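Local structure of N-(5'-phosphoribosyl)anthranilate isomerase (Thermococcus kodakarensis, 5LHF) at residues M106-S111 against A118-E123. The protein catalyses the isomerisation of N-(5-phospho-beta-D-ribosyl)anthranilate to 1-(2-carboxyphenylamino)-1-deoxy-D-ribulose 5-phosphate, the third step of tryptophan biosynthesis from chorismate. Sequence-based numbering, arbitrary orientation.
Sequences MVPRES and AERLLE
The guanidinium of R120 reaches back from helix 114-126 onto P108 and E110 of the loop that leads into that helix. Its CG is anti to the backbone N and the chain runs extended to CD; chi3 at -23° then brings NE nearly eclipsed with CB, an off-rotamer bend that turns the end of the chain. E110 CB lies over one face of the guanidinium, 3.2 Å from R120 NH1. P108 CB meets the edge instead, in the plane of the group and 3.3 Å from R120 NH1. The carboxylate of E110 does not pair with this charge: the chain bends at chi2 and leads away, leaving E110 OE2 5.4 Å from R120 NH1. The salt bridge of R120 NH1 is instead with D117 OD1, one turn earlier on the helix, and D117 also accepts hydrogen bonds from the backbone, E110 N to OD1 and S111 N to OD2. An alanine in place of R120 would probably uncover P108 CB and the methylenes of E110 and leave D117 without this cationic partner. Deeper in, L121 CD2 packs on P108 CD at 4.0 Å, the two side chains crossing at about a right angle, and L121 CD1 lies 4.0 Å from M106 O. The loop after strand 100-106 thus lies against the helix it leads into, 114-126, as a beta-alpha connection of the eight-stranded TIM barrel.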
loop_
_atom_site.group_PDB
_atom_site.type_symbol
_atom_site.label_atom_id
_atom_site.label_comp_id
_atom_site.label_asym_id
_atom_site.label_seq_id
_atom_site.Cartn_x
_atom_site.Cartn_y
_atom_site.Cartn_z
ATOM N N MET A 106 0.369 9.960 -3.864
ATOM C CA MET A 106 1.262 10.022 -5.011
ATOM C C MET A 106 2.441 10.935 -4.690
ATOM O O MET A 106 2.300 11.938 -3.984
ATOM C CB MET A 106 0.521 10.527 -6.248
ATOM C CG MET A 106 -0.527 9.569 -6.799
ATOM S SD MET A 106 -1.418 10.249 -8.219
ATOM C CE MET A 106 -2.170 11.701 -7.481
ATOM N N VAL A 107 3.616 10.570 -5.186
ATOM C CA VAL A 107 4.794 11.411 -4.982
ATOM C C VAL A 107 4.795 12.502 -6.049
ATOM O O VAL A 107 4.956 12.200 -7.241
ATOM C CB VAL A 107 6.087 10.587 -5.023
ATOM C CG1 VAL A 107 7.276 11.486 -4.749
ATOM C CG2 VAL A 107 6.012 9.440 -4.028
ATOM N N PRO A 108 4.612 13.769 -5.676
ATOM C CA PRO A 108 4.523 14.830 -6.685
ATOM C C PRO A 108 5.832 15.015 -7.437
ATOM O O PRO A 108 6.920 14.766 -6.911
ATOM C CB PRO A 108 4.184 16.082 -5.862
ATOM C CG PRO A 108 3.728 15.578 -4.524
ATOM C CD PRO A 108 4.443 14.282 -4.307
ATOM N N ARG A 109 5.716 15.471 -8.681
ATOM C CA ARG A 109 6.865 15.796 -9.521
ATOM C C ARG A 109 6.727 17.211 -10.066
ATOM O O ARG A 109 6.840 17.456 -11.269
ATOM C CB ARG A 109 7.017 14.795 -10.663
ATOM C CG ARG A 109 7.529 13.413 -10.239
ATOM C CD ARG A 109 7.462 12.451 -11.421
ATOM N NE ARG A 109 7.915 11.108 -11.089
ATOM C CZ ARG A 109 8.086 10.145 -11.987
ATOM N NH1 ARG A 109 7.836 10.387 -13.268
ATOM N NH2 ARG A 109 8.511 8.944 -11.609
ATOM N N GLU A 110 6.466 18.166 -9.176
ATOM C CA GLU A 110 6.212 19.545 -9.567
ATOM C C GLU A 110 7.464 20.417 -9.549
ATOM O O GLU A 110 7.392 21.589 -9.935
ATOM C CB GLU A 110 5.146 20.157 -8.656
ATOM C CG GLU A 110 3.837 19.390 -8.629
ATOM C CD GLU A 110 3.298 19.108 -10.018
ATOM O OE1 GLU A 110 3.382 20.005 -10.885
ATOM O OE2 GLU A 110 2.794 17.988 -10.245
ATOM N N SER A 111 8.602 19.884 -9.115
ATOM C CA SER A 111 9.841 20.644 -9.070
ATOM C C SER A 111 11.004 19.735 -9.443
ATOM O O SER A 111 10.936 18.511 -9.298
ATOM C CB SER A 111 10.069 21.260 -7.680
ATOM O OG SER A 111 11.382 21.781 -7.564
ATOM N N ALA A 118 9.011 17.485 -1.619
ATOM C CA ALA A 118 8.889 16.928 -0.274
ATOM C C ALA A 118 8.106 17.858 0.652
ATOM O O ALA A 118 7.269 17.395 1.436
ATOM C CB ALA A 118 10.273 16.626 0.307
ATOM N N GLU A 119 8.368 19.173 0.588
ATOM C CA GLU A 119 7.638 20.114 1.439
ATOM C C GLU A 119 6.146 20.088 1.146
ATOM O O GLU A 119 5.317 20.106 2.064
ATOM C CB GLU A 119 8.169 21.538 1.250
ATOM C CG GLU A 119 9.379 21.882 2.094
ATOM C CD GLU A 119 9.781 23.343 1.962
ATOM O OE1 GLU A 119 10.905 23.688 2.383
ATOM O OE2 GLU A 119 8.974 24.141 1.439
ATOM N N ARG A 120 5.785 20.083 -0.134
ATOM C CA ARG A 120 4.382 19.997 -0.508
ATOM C C ARG A 120 3.760 18.695 -0.013
ATOM O O ARG A 120 2.609 18.675 0.437
ATOM C CB ARG A 120 4.263 20.118 -2.026
ATOM C CG ARG A 120 2.861 20.003 -2.600
ATOM C CD ARG A 120 2.895 20.253 -4.101
ATOM N NE ARG A 120 4.073 21.032 -4.482
ATOM C CZ ARG A 120 5.110 20.542 -5.156
ATOM N NH1 ARG A 120 5.108 19.270 -5.531
ATOM N NH2 ARG A 120 6.144 21.321 -5.453
ATOM N N LEU A 121 4.512 17.594 -0.067
ATOM C CA LEU A 121 3.921 16.314 0.311
ATOM C C LEU A 121 3.673 16.252 1.811
ATOM O O LEU A 121 2.650 15.720 2.251
ATOM C CB LEU A 121 4.819 15.160 -0.139
ATOM C CG LEU A 121 4.245 13.750 0.044
ATOM C CD1 LEU A 121 2.776 13.695 -0.384
ATOM C CD2 LEU A 121 5.088 12.733 -0.731
ATOM N N LEU A 122 4.589 16.809 2.609
ATOM C CA LEU A 122 4.424 16.783 4.058
ATOM C C LEU A 122 3.202 17.576 4.497
ATOM O O LEU A 122 2.532 17.199 5.466
ATOM C CB LEU A 122 5.681 17.323 4.747
ATOM C CG LEU A 122 6.839 16.339 4.884
ATOM C CD1 LEU A 122 8.130 17.059 5.264
ATOM C CD2 LEU A 122 6.509 15.275 5.907
ATOM N N GLU A 123 2.900 18.682 3.815
ATOM C CA GLU A 123 1.744 19.460 4.244
ATOM C C GLU A 123 0.441 18.727 3.947
ATOM O O GLU A 123 -0.513 18.836 4.722
ATOM C CB GLU A 123 1.754 20.861 3.618
ATOM C CG GLU A 123 1.721 20.928 2.097
ATOM C CD GLU A 123 0.320 20.768 1.500
ATOM O OE1 GLU A 123 -0.676 21.093 2.186
ATOM O OE2 GLU A 123 0.221 20.310 0.340
#